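Local coordinates for SusD superfamily protein (Bacteroides fragilis, PDB 3L22) that is an outer-membrane SusD-family protein that probably binds glycans at the cell surface and carries zinc ions in the crystal, at residues A[97-102]-A[119-124]; A[204-209]-A[323-328]; A[330-335]-A[383-388]. All coordinates share one frame; numbering follows the deposited sequence.

Contact 1. Residues A[97-102]-A[119-124]; sequences TFLQSL and EAKFVR. With ZN (zinc ion), chain B.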
loop_
_atom_site.group_PDB
_atom_site.type_symbol
_atom_site.label_atom_id
_atom_site.label_comp_id
_atom_site.label_asym_id
_atom_site.label_seq_id
_atom_site.Cartn_x
_atom_site.Cartn_y
_atom_site.Cartn_z
ATOM N N THR A 97 -7.706 4.997 -21.156
ATOM C CA THR A 97 -8.839 4.795 -22.063
ATOM C C THR A 97 -10.142 5.348 -21.521
ATOM O O THR A 97 -10.845 6.046 -22.237
ATOM C CB THR A 97 -8.991 3.323 -22.409
ATOM O OG1 THR A 97 -7.706 2.876 -22.827
ATOM C CG2 THR A 97 -10.041 3.111 -23.542
ATOM N N PHE A 98 -10.431 5.075 -20.258
ATOM C CA PHE A 98 -11.584 5.662 -19.595
ATOM C C PHE A 98 -11.566 7.183 -19.719
ATOM O O PHE A 98 -12.575 7.755 -20.117
ATOM C CB PHE A 98 -11.632 5.268 -18.118
ATOM C CG PHE A 98 -12.740 5.927 -17.325
ATOM C CD1 PHE A 98 -14.011 5.389 -17.311
ATOM C CD2 PHE A 98 -12.485 7.027 -16.527
ATOM C CE1 PHE A 98 -15.030 5.970 -16.573
ATOM C CE2 PHE A 98 -13.487 7.613 -15.767
ATOM C CZ PHE A 98 -14.763 7.090 -15.791
ATOM N N LEU A 99 -10.438 7.825 -19.384
ATOM C CA LEU A 99 -10.369 9.290 -19.450
ATOM C C LEU A 99 -10.597 9.807 -20.859
ATOM O O LEU A 99 -11.249 10.816 -21.030
ATOM C CB LEU A 99 -9.043 9.846 -18.905
ATOM C CG LEU A 99 -8.782 9.652 -17.400
ATOM C CD1 LEU A 99 -7.312 9.991 -17.061
ATOM C CD2 LEU A 99 -9.760 10.480 -16.561
ATOM N N GLN A 100 -10.084 9.125 -21.871
ATOM C CA GLN A 100 -10.300 9.579 -23.224
ATOM C C GLN A 100 -11.755 9.393 -23.653
ATOM O O GLN A 100 -12.314 10.276 -24.284
ATOM C CB GLN A 100 -9.386 8.848 -24.191
ATOM C CG GLN A 100 -9.561 9.275 -25.645
ATOM C CD GLN A 100 -8.432 8.719 -26.494
ATOM O OE1 GLN A 100 -7.312 9.256 -26.493
ATOM N NE2 GLN A 100 -8.686 7.578 -27.132
ATOM N N SER A 101 -12.355 8.259 -23.316
ATOM C CA SER A 101 -13.775 8.050 -23.620
ATOM C C SER A 101 -14.673 9.037 -22.883
ATOM O O SER A 101 -15.609 9.566 -23.461
ATOM C CB SER A 101 -14.193 6.628 -23.262
ATOM O OG SER A 101 -13.445 5.726 -24.060
ATOM N N LEU A 102 -14.360 9.321 -21.623
ATOM C CA LEU A 102 -15.157 10.257 -20.831
ATOM C C LEU A 102 -15.149 11.657 -21.420
ATOM O O LEU A 102 -16.139 12.390 -21.330
ATOM C CB LEU A 102 -14.659 10.273 -19.395
ATOM C CG LEU A 102 -15.382 11.062 -18.320
ATOM C CD1 LEU A 102 -16.869 10.681 -18.216
ATOM C CD2 LEU A 102 -14.676 10.870 -16.957
ATOM N N GLU A 119 -11.502 10.456 -9.712
ATOM C CA GLU A 119 -11.435 9.072 -9.223
ATOM C C GLU A 119 -10.545 8.206 -10.093
ATOM O O GLU A 119 -9.718 7.444 -9.577
ATOM C CB GLU A 119 -12.819 8.409 -9.120
ATOM C CG GLU A 119 -13.568 8.895 -7.887
ATOM C CD GLU A 119 -14.834 8.067 -7.600
ATOM O OE1 GLU A 119 -14.930 6.854 -7.984
ATOM O OE2 GLU A 119 -15.735 8.666 -6.984
ATOM N N ALA A 120 -10.702 8.339 -11.402
ATOM C CA ALA A 120 -9.910 7.542 -12.334
ATOM C C ALA A 120 -8.412 7.905 -12.206
ATOM O O ALA A 120 -7.553 7.033 -12.206
ATOM C CB ALA A 120 -10.415 7.744 -13.754
ATOM N N LYS A 121 -8.111 9.197 -12.093
ATOM C CA LYS A 121 -6.739 9.641 -11.874
ATOM C C LYS A 121 -6.119 9.097 -10.580
ATOM O O LYS A 121 -4.944 8.733 -10.554
ATOM C CB LYS A 121 -6.643 11.169 -11.953
ATOM C CG LYS A 121 -6.802 11.712 -13.390
ATOM C CD LYS A 121 -6.509 13.218 -13.403
ATOM C CE LYS A 121 -6.729 13.785 -14.784
ATOM N NZ LYS A 121 -6.436 15.245 -14.792
ATOM N N PHE A 122 -6.917 9.005 -9.519
ATOM C CA PHE A 122 -6.473 8.406 -8.266
ATOM C C PHE A 122 -6.020 6.941 -8.485
ATOM O O PHE A 122 -4.969 6.559 -8.008
ATOM C CB PHE A 122 -7.569 8.452 -7.203
ATOM C CG PHE A 122 -7.234 7.682 -5.979
ATOM C CD1 PHE A 122 -6.472 8.276 -4.958
ATOM C CD2 PHE A 122 -7.592 6.338 -5.854
ATOM C CE1 PHE A 122 -6.129 7.571 -3.832
ATOM C CE2 PHE A 122 -7.231 5.622 -4.725
ATOM C CZ PHE A 122 -6.478 6.262 -3.709
ATOM N N VAL A 123 -6.820 6.152 -9.206
ATOM C CA VAL A 123 -6.482 4.767 -9.504
ATOM C C VAL A 123 -5.156 4.678 -10.300
ATOM O O VAL A 123 -4.288 3.895 -9.938
ATOM C CB VAL A 123 -7.630 4.050 -10.205
ATOM C CG1 VAL A 123 -7.241 2.649 -10.637
ATOM C CG2 VAL A 123 -8.856 3.997 -9.271
ATOM N N ARG A 124 -4.966 5.549 -11.297
ATOM C CA ARG A 124 -3.695 5.570 -12.035
ATOM C C ARG A 124 -2.542 5.963 -11.121
ATOM O O ARG A 124 -1.479 5.345 -11.167
ATOM C CB ARG A 124 -3.787 6.516 -13.204
ATOM C CG ARG A 124 -2.539 6.556 -14.072
ATOM C CD ARG A 124 -2.854 7.263 -15.391
ATOM N NE ARG A 124 -3.118 8.674 -15.203
ATOM C CZ ARG A 124 -3.586 9.480 -16.167
ATOM N NH1 ARG A 124 -3.822 9.035 -17.416
ATOM N NH2 ARG A 124 -3.736 10.765 -15.904
HETATM ZN ZN ZN B . -17.389 7.453 -6.719
HETATM O O HOH W 1 -17.985 8.259 -5.048
HETATM O O HOH W 2 -18.874 7.962 -8.337
#
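Phe98 and Leu99 meet Ala120 across two antiparallel helices. The methyl CB of Ala120 lies 3.5 Å from Phe98 CD2, and the ring is turned obliquely to it. Leu99 works with both branches. Its CD2 lies 4.0 Å from Ala120 CB. Its CD1 rests over one face of the Arg124 guanidinium, 3.6 Å from Arg124 NH1. The same methyl brushes the aliphatic stem of Lys121 at CG.

The CG of Arg124 is anti to the backbone N, and a bend at chi3 (68°) turns the guanidinium so that a flat face meets the leucine. Its polar atoms are held from outside the two segments: NH2 forms a salt bridge with Asp178, and NH1 bonds to Asn96. Next to Ala120 in sequence, Glu119 OE2 binds a zinc ion at 2.1 Å. His197 and two waters are the other ligands. Tyr29 bonds to Glu119 OE1 and probably helps to orient the carboxylate.

The short axes lie 10.4 Å apart at 162°. Helices 79-103 and 113-131 form an antiparallel hairpin, joined through the short helix 106-109, consistent with the TPR-like part of SusD proteins. Helix 18-33 packs beside it, with Ile21 on Phe98 and Leu28 on Ala120.

Contact 2. Residues A[204-209]-A[323-328]; sequences NMLKMR and PIFRYA. With EDO (1,2-ethanediol), chain Z; EDO (1,2-ethanediol), chain C.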
loop_
_atom_site.group_PDB
_atom_site.type_symbol
_atom_site.label_atom_id
_atom_site.label_comp_id
_atom_site.label_asym_id
_atom_site.label_seq_id
_atom_site.Cartn_x
_atom_site.Cartn_y
_atom_site.Cartn_z
ATOM N N ASN A 204 -5.553 12.474 -0.398
ATOM C CA ASN A 204 -4.629 13.142 0.511
ATOM C C ASN A 204 -3.703 12.185 1.247
ATOM O O ASN A 204 -2.537 12.512 1.498
ATOM C CB ASN A 204 -5.407 14.025 1.495
ATOM C CG ASN A 204 -5.869 15.343 0.863
ATOM O OD1 ASN A 204 -5.095 15.978 0.168
ATOM N ND2 ASN A 204 -7.118 15.772 1.142
HETATM N N MSE A 205 -4.193 10.986 1.555
HETATM C CA MSE A 205 -3.334 9.946 2.135
HETATM C C MSE A 205 -2.232 9.562 1.136
HETATM O O MSE A 205 -1.072 9.428 1.520
HETATM C CB MSE A 205 -4.138 8.698 2.528
HETATM C CG MSE A 205 -4.960 8.873 3.778
HETATM SE SE MSE A 205 -3.829 9.218 5.336
HETATM C CE MSE A 205 -2.930 7.450 5.418
ATOM N N LEU A 206 -2.592 9.393 -0.139
ATOM C CA LEU A 206 -1.595 9.016 -1.143
ATOM C C LEU A 206 -0.581 10.173 -1.327
ATOM O O LEU A 206 0.624 9.947 -1.471
ATOM C CB LEU A 206 -2.248 8.647 -2.491
ATOM C CG LEU A 206 -1.336 8.068 -3.579
ATOM C CD1 LEU A 206 -0.426 6.947 -3.036
ATOM C CD2 LEU A 206 -2.156 7.582 -4.791
ATOM N N LYS A 207 -1.098 11.395 -1.339
ATOM C CA LYS A 207 -0.277 12.577 -1.479
ATOM C C LYS A 207 0.680 12.645 -0.272
ATOM O O LYS A 207 1.873 12.850 -0.430
ATOM C CB LYS A 207 -1.185 13.795 -1.550
ATOM C CG LYS A 207 -0.537 15.103 -1.899
ATOM C CD LYS A 207 -1.565 16.264 -2.051
ATOM C CE LYS A 207 -2.500 16.111 -3.231
ATOM N NZ LYS A 207 -3.217 17.380 -3.578
HETATM N N MSE A 208 0.180 12.377 0.922
HETATM C CA MSE A 208 1.062 12.347 2.062
HETATM C C MSE A 208 2.165 11.303 1.922
HETATM O O MSE A 208 3.321 11.616 2.191
HETATM C CB MSE A 208 0.319 12.132 3.364
HETATM C CG MSE A 208 1.277 12.037 4.542
HETATM SE SE MSE A 208 0.472 12.269 6.309
HETATM C CE MSE A 208 -0.801 11.099 6.055
ATOM N N ARG A 209 1.817 10.081 1.516
ATOM C CA ARG A 209 2.820 9.055 1.317
ATOM C C ARG A 209 3.882 9.466 0.312
ATOM O O ARG A 209 5.069 9.211 0.522
ATOM C CB ARG A 209 2.191 7.729 0.868
ATOM C CG ARG A 209 1.415 7.020 1.964
ATOM C CD ARG A 209 1.337 5.540 1.609
ATOM N NE ARG A 209 0.492 4.696 2.434
ATOM C CZ ARG A 209 0.295 3.405 2.214
ATOM N NH1 ARG A 209 0.903 2.783 1.193
ATOM N NH2 ARG A 209 -0.485 2.715 3.022
ATOM N N PRO A 323 -7.420 -3.502 3.312
ATOM C CA PRO A 323 -7.333 -2.123 3.773
ATOM C C PRO A 323 -6.090 -1.396 3.226
ATOM O O PRO A 323 -4.934 -1.795 3.514
ATOM C CB PRO A 323 -7.234 -2.293 5.279
ATOM C CG PRO A 323 -6.470 -3.553 5.462
ATOM C CD PRO A 323 -6.863 -4.440 4.311
ATOM N N ILE A 324 -6.306 -0.359 2.426
ATOM C CA ILE A 324 -5.196 0.418 1.846
ATOM C C ILE A 324 -4.810 1.556 2.798
ATOM O O ILE A 324 -3.666 1.658 3.186
ATOM C CB ILE A 324 -5.569 0.949 0.443
ATOM C CG1 ILE A 324 -5.915 -0.231 -0.505
ATOM C CG2 ILE A 324 -4.478 1.834 -0.153
ATOM C CD1 ILE A 324 -4.818 -1.266 -0.727
ATOM N N PHE A 325 -5.767 2.407 3.147
ATOM C CA PHE A 325 -5.569 3.507 4.075
ATOM C C PHE A 325 -6.595 3.441 5.195
ATOM O O PHE A 325 -7.818 3.357 4.934
ATOM C CB PHE A 325 -5.772 4.868 3.381
ATOM C CG PHE A 325 -4.902 5.102 2.180
ATOM C CD1 PHE A 325 -3.532 4.869 2.222
ATOM C CD2 PHE A 325 -5.458 5.624 1.010
ATOM C CE1 PHE A 325 -2.748 5.121 1.132
ATOM C CE2 PHE A 325 -4.688 5.867 -0.083
ATOM C CZ PHE A 325 -3.323 5.617 -0.033
ATOM N N ARG A 326 -6.122 3.520 6.432
ATOM C CA ARG A 326 -6.996 3.747 7.577
ATOM C C ARG A 326 -6.403 4.789 8.503
ATOM O O ARG A 326 -5.196 5.122 8.416
ATOM C CB ARG A 326 -7.330 2.421 8.290
ATOM C CG ARG A 326 -6.228 1.668 8.885
ATOM C CD ARG A 326 -6.750 0.350 9.445
ATOM N NE ARG A 326 -5.717 -0.571 9.870
ATOM C CZ ARG A 326 -5.101 -0.579 11.068
ATOM N NH1 ARG A 326 -5.374 0.308 12.023
ATOM N NH2 ARG A 326 -4.179 -1.504 11.329
ATOM N N TYR A 327 -7.244 5.320 9.386
ATOM C CA TYR A 327 -6.876 6.504 10.146
ATOM C C TYR A 327 -5.695 6.343 11.114
ATOM O O TYR A 327 -5.008 7.322 11.379
ATOM C CB TYR A 327 -8.110 7.062 10.862
ATOM C CG TYR A 327 -7.925 8.417 11.501
ATOM C CD1 TYR A 327 -7.467 9.513 10.774
ATOM C CD2 TYR A 327 -8.262 8.615 12.836
ATOM C CE1 TYR A 327 -7.263 10.739 11.389
ATOM C CE2 TYR A 327 -8.109 9.853 13.452
ATOM C CZ TYR A 327 -7.620 10.901 12.724
ATOM O OH TYR A 327 -7.498 12.099 13.351
ATOM N N ALA A 328 -5.450 5.157 11.670
ATOM C CA ALA A 328 -4.239 4.981 12.464
ATOM C C ALA A 328 -3.008 5.298 11.620
ATOM O O ALA A 328 -2.014 5.799 12.159
ATOM C CB ALA A 328 -4.129 3.575 13.069
HETATM C C1 EDO Z . -0.265 19.485 -5.128
HETATM O O1 EDO Z . -1.307 19.391 -4.164
HETATM C C2 EDO Z . 0.001 18.247 -5.946
HETATM O O2 EDO Z . -0.944 17.200 -5.807
HETATM C C1 EDO C . -5.048 16.336 13.373
HETATM O O1 EDO C . -4.880 17.506 12.558
HETATM C C2 EDO C . -4.287 15.133 12.809
HETATM O O2 EDO C . -5.088 13.975 12.416
HETATM O O HOH W 3 -1.725 -0.278 2.932
#
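Phe325 plugs against Met205, Leu206 and Arg209 in a buried helix-to-strand contact, its centre about 9 Å from the centre of the chain. It brings helix 200-213 of the N-terminal starch-binding-associating region onto a strand of the C-terminal SusD-family region. Strand 322-326, bent at Ile324, leads into helix 327-339, with Arg326 at the N-cap position. No direct hydrogen bond joins the segments. Met205, a selenomethionine, sets CB over the centre of the Phe325 ring, a CH-pi contact of 3.6 Å to the centroid. Ile324 CG2 lies over the opposite face, so the ring is sandwiched. Leu206 CB lies 4.0 Å from Phe325 CZ.

The ring points its CE1 edge at the flat face of the Arg209 guanidinium, with Arg209 NE 3.5 Å from Phe325 CE1 and the planes 83° apart. The Arg209 side chain is extended from CG to NE, which carries the group this far. Glu329 meets the charge in a salt bridge at NE. Water 3 accepts from Arg209 NH2 at 3.2 Å and donates to Ile324 O at 2.8 Å, bridging the segments.

A classic beta bulge sets Ile324 and Phe325 together opposite Phe251 of strand 249-253. Helix 113-131 packs on Leu206 and Ile324.

Contact 3. Residues A[330-335]-A[383-388]; sequences TLLDLA and NEKRLE. With EDO (1,2-ethanediol), chain D.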
loop_
_atom_site.group_PDB
_atom_site.type_symbol
_atom_site.label_atom_id
_atom_site.label_comp_id
_atom_site.label_asym_id
_atom_site.label_seq_id
_atom_site.Cartn_x
_atom_site.Cartn_y
_atom_site.Cartn_z
ATOM N N THR A 330 -2.897 7.588 9.136
ATOM C CA THR A 330 -2.892 9.052 9.069
ATOM C C THR A 330 -2.102 9.597 10.260
ATOM O O THR A 330 -1.210 10.412 10.094
ATOM C CB THR A 330 -4.299 9.629 9.121
ATOM O OG1 THR A 330 -5.155 8.941 8.185
ATOM C CG2 THR A 330 -4.289 11.185 8.883
ATOM N N LEU A 331 -2.417 9.107 11.450
ATOM C CA LEU A 331 -1.799 9.595 12.692
ATOM C C LEU A 331 -0.303 9.255 12.825
ATOM O O LEU A 331 0.494 10.118 13.195
ATOM C CB LEU A 331 -2.599 9.061 13.905
ATOM C CG LEU A 331 -4.057 9.586 14.033
ATOM C CD1 LEU A 331 -4.807 8.898 15.170
ATOM C CD2 LEU A 331 -4.128 11.104 14.206
ATOM N N LEU A 332 0.060 8.014 12.539
ATOM C CA LEU A 332 1.439 7.610 12.631
ATOM C C LEU A 332 2.291 8.212 11.517
ATOM O O LEU A 332 3.442 8.507 11.752
ATOM C CB LEU A 332 1.577 6.076 12.665
ATOM C CG LEU A 332 1.099 5.325 13.905
ATOM C CD1 LEU A 332 1.324 3.813 13.735
ATOM C CD2 LEU A 332 1.740 5.856 15.209
ATOM N N ASP A 333 1.741 8.399 10.318
ATOM C CA ASP A 333 2.456 9.097 9.243
ATOM C C ASP A 333 2.713 10.561 9.675
ATOM O O ASP A 333 3.839 11.068 9.557
ATOM C CB ASP A 333 1.673 9.106 7.904
ATOM C CG ASP A 333 1.640 7.717 7.164
ATOM O OD1 ASP A 333 2.387 6.817 7.520
ATOM O OD2 ASP A 333 0.794 7.558 6.222
ATOM N N LEU A 334 1.656 11.238 10.144
ATOM C CA LEU A 334 1.801 12.600 10.697
ATOM C C LEU A 334 2.815 12.646 11.836
ATOM O O LEU A 334 3.638 13.550 11.894
ATOM C CB LEU A 334 0.449 13.181 11.140
ATOM C CG LEU A 334 -0.486 13.624 10.010
ATOM C CD1 LEU A 334 -1.902 13.957 10.568
ATOM C CD2 LEU A 334 0.102 14.812 9.241
ATOM N N ALA A 335 2.801 11.649 12.717
ATOM C CA ALA A 335 3.802 11.595 13.800
ATOM C C ALA A 335 5.203 11.590 13.191
ATOM O O ALA A 335 6.056 12.338 13.651
ATOM C CB ALA A 335 3.604 10.346 14.652
ATOM N N ASN A 383 8.415 1.651 15.127
ATOM C CA ASN A 383 7.983 0.408 15.736
ATOM C C ASN A 383 6.461 0.322 15.891
ATOM O O ASN A 383 5.889 -0.716 15.631
ATOM C CB ASN A 383 8.644 0.198 17.096
ATOM C CG ASN A 383 10.089 -0.241 16.981
ATOM O OD1 ASN A 383 10.490 -0.851 15.987
ATOM N ND2 ASN A 383 10.877 0.072 17.998
ATOM N N GLU A 384 5.824 1.412 16.291
ATOM C CA GLU A 384 4.365 1.432 16.376
ATOM C C GLU A 384 3.705 1.145 15.020
ATOM O O GLU A 384 2.737 0.392 14.923
ATOM C CB GLU A 384 3.867 2.763 16.947
ATOM C CG GLU A 384 2.467 2.674 17.596
ATOM C CD GLU A 384 2.445 1.874 18.905
ATOM O OE1 GLU A 384 3.435 1.905 19.689
ATOM O OE2 GLU A 384 1.398 1.260 19.178
ATOM N N LYS A 385 4.260 1.739 13.976
ATOM C CA LYS A 385 3.794 1.544 12.607
ATOM C C LYS A 385 3.987 0.064 12.190
ATOM O O LYS A 385 3.117 -0.524 11.577
ATOM C CB LYS A 385 4.565 2.496 11.688
ATOM C CG LYS A 385 4.135 2.511 10.223
ATOM C CD LYS A 385 3.042 3.507 9.962
ATOM C CE LYS A 385 2.705 3.631 8.458
ATOM N NZ LYS A 385 3.831 4.266 7.738
ATOM N N ARG A 386 5.098 -0.549 12.597
ATOM C CA ARG A 386 5.361 -1.957 12.300
ATOM C C ARG A 386 4.310 -2.888 12.924
ATOM O O ARG A 386 3.814 -3.832 12.261
ATOM C CB ARG A 386 6.777 -2.330 12.767
ATOM C CG ARG A 386 7.871 -1.726 11.911
ATOM C CD ARG A 386 9.256 -1.971 12.490
ATOM N NE ARG A 386 9.632 -3.373 12.364
ATOM C CZ ARG A 386 10.802 -3.882 12.731
ATOM N NH1 ARG A 386 11.744 -3.119 13.294
ATOM N NH2 ARG A 386 11.026 -5.176 12.570
ATOM N N LEU A 387 3.942 -2.605 14.166
ATOM C CA LEU A 387 2.944 -3.417 14.878
ATOM C C LEU A 387 1.525 -3.106 14.399
ATOM O O LEU A 387 0.762 -4.009 14.080
ATOM C CB LEU A 387 3.066 -3.246 16.405
ATOM C CG LEU A 387 2.046 -3.984 17.291
ATOM C CD1 LEU A 387 2.113 -5.501 17.039
ATOM C CD2 LEU A 387 2.248 -3.683 18.778
ATOM N N GLU A 388 1.183 -1.839 14.321
ATOM C CA GLU A 388 -0.134 -1.472 13.817
ATOM C C GLU A 388 -0.416 -2.040 12.415
ATOM O O GLU A 388 -1.539 -2.459 12.190
ATOM C CB GLU A 388 -0.311 0.041 13.821
ATOM C CG GLU A 388 -1.747 0.562 13.595
ATOM C CD GLU A 388 -2.698 0.342 14.765
ATOM O OE1 GLU A 388 -2.268 0.351 15.953
ATOM O OE2 GLU A 388 -3.902 0.166 14.478
HETATM C C1 EDO D . 3.397 5.077 4.643
HETATM O O1 EDO D . 2.457 4.531 5.543
HETATM C C2 EDO D . 3.886 4.065 3.594
HETATM O O2 EDO D . 4.952 4.781 2.893
HETATM O O HOH W 4 5.113 6.465 9.916
#
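Leu332 packs on the backbone and aliphatic stem of Lys385. Leu332 CD1 lies against the backbone of the other helix, 3.5 Å from Lys385 CA. The CD2 branch reaches the stem of Glu384, 4.0 Å from Glu384 CG. The Leu332 and Glu384 side chains cross at about a right angle. Lys385 CD comes within 4.0 Å of Leu332 CB. One turn further on from Glu384, Glu388 CB touches the CD1 methyl of Leu332.

The two segments run antiparallel at 160°, with their axes 10.3 Å apart. They belong to helices 327-339 and 374-388, an antiparallel pair that is not consecutive in the chain. Helix 345-359 comes between them in sequence and packs on Leu331, Leu334 and Glu388. All three lie in the SusD-family region, which is related to the TPR proteins.

The charged part lies beside the leucine. Lys385 NZ forms a salt bridge with Asp333 OD1 at 2.9 Å, meeting the oxygen nearly along its C-O axis. Bends in the lysine side chain at chi2 (89°) and chi4 (-69°) bring the ammonium round to the aspartate. Asp398 is a second acid partner of the ammonium. A 1,2-ethanediol, probably from the crystallisation liquor, accepts from Lys385 NZ through O1 at 2.6 Å.

The two glutamates turn their carboxylates to arginines beyond the two helices: Glu384 forms salt bridges with Arg298 and Arg356, and Glu388 with Arg298 and Arg358, among others.

How the contacts relate
The three contacts follow one another along the chain without nesting or crossing. Contact 1 closes first, within the pair of helices 79-103 and 113-131; 16 residues separate its segments, 11 of them helical. Contact 2 spans 113 residues and joins helix 200-213 to strand 322-326, linking the N-terminal SusD-type region to the C-terminal one. In contact 3, 47 residues separate the segments, including helix 345-359. Contacts 1 and 2 touch where Phe122 packs on Phe325 and Leu206. Contacts 2 and 3 share helix 327-339 and are tied by a salt bridge from Arg326 to Glu388. Contacts 1 and 3 lie on opposite sides of the chain's centre, and contact 2 links them.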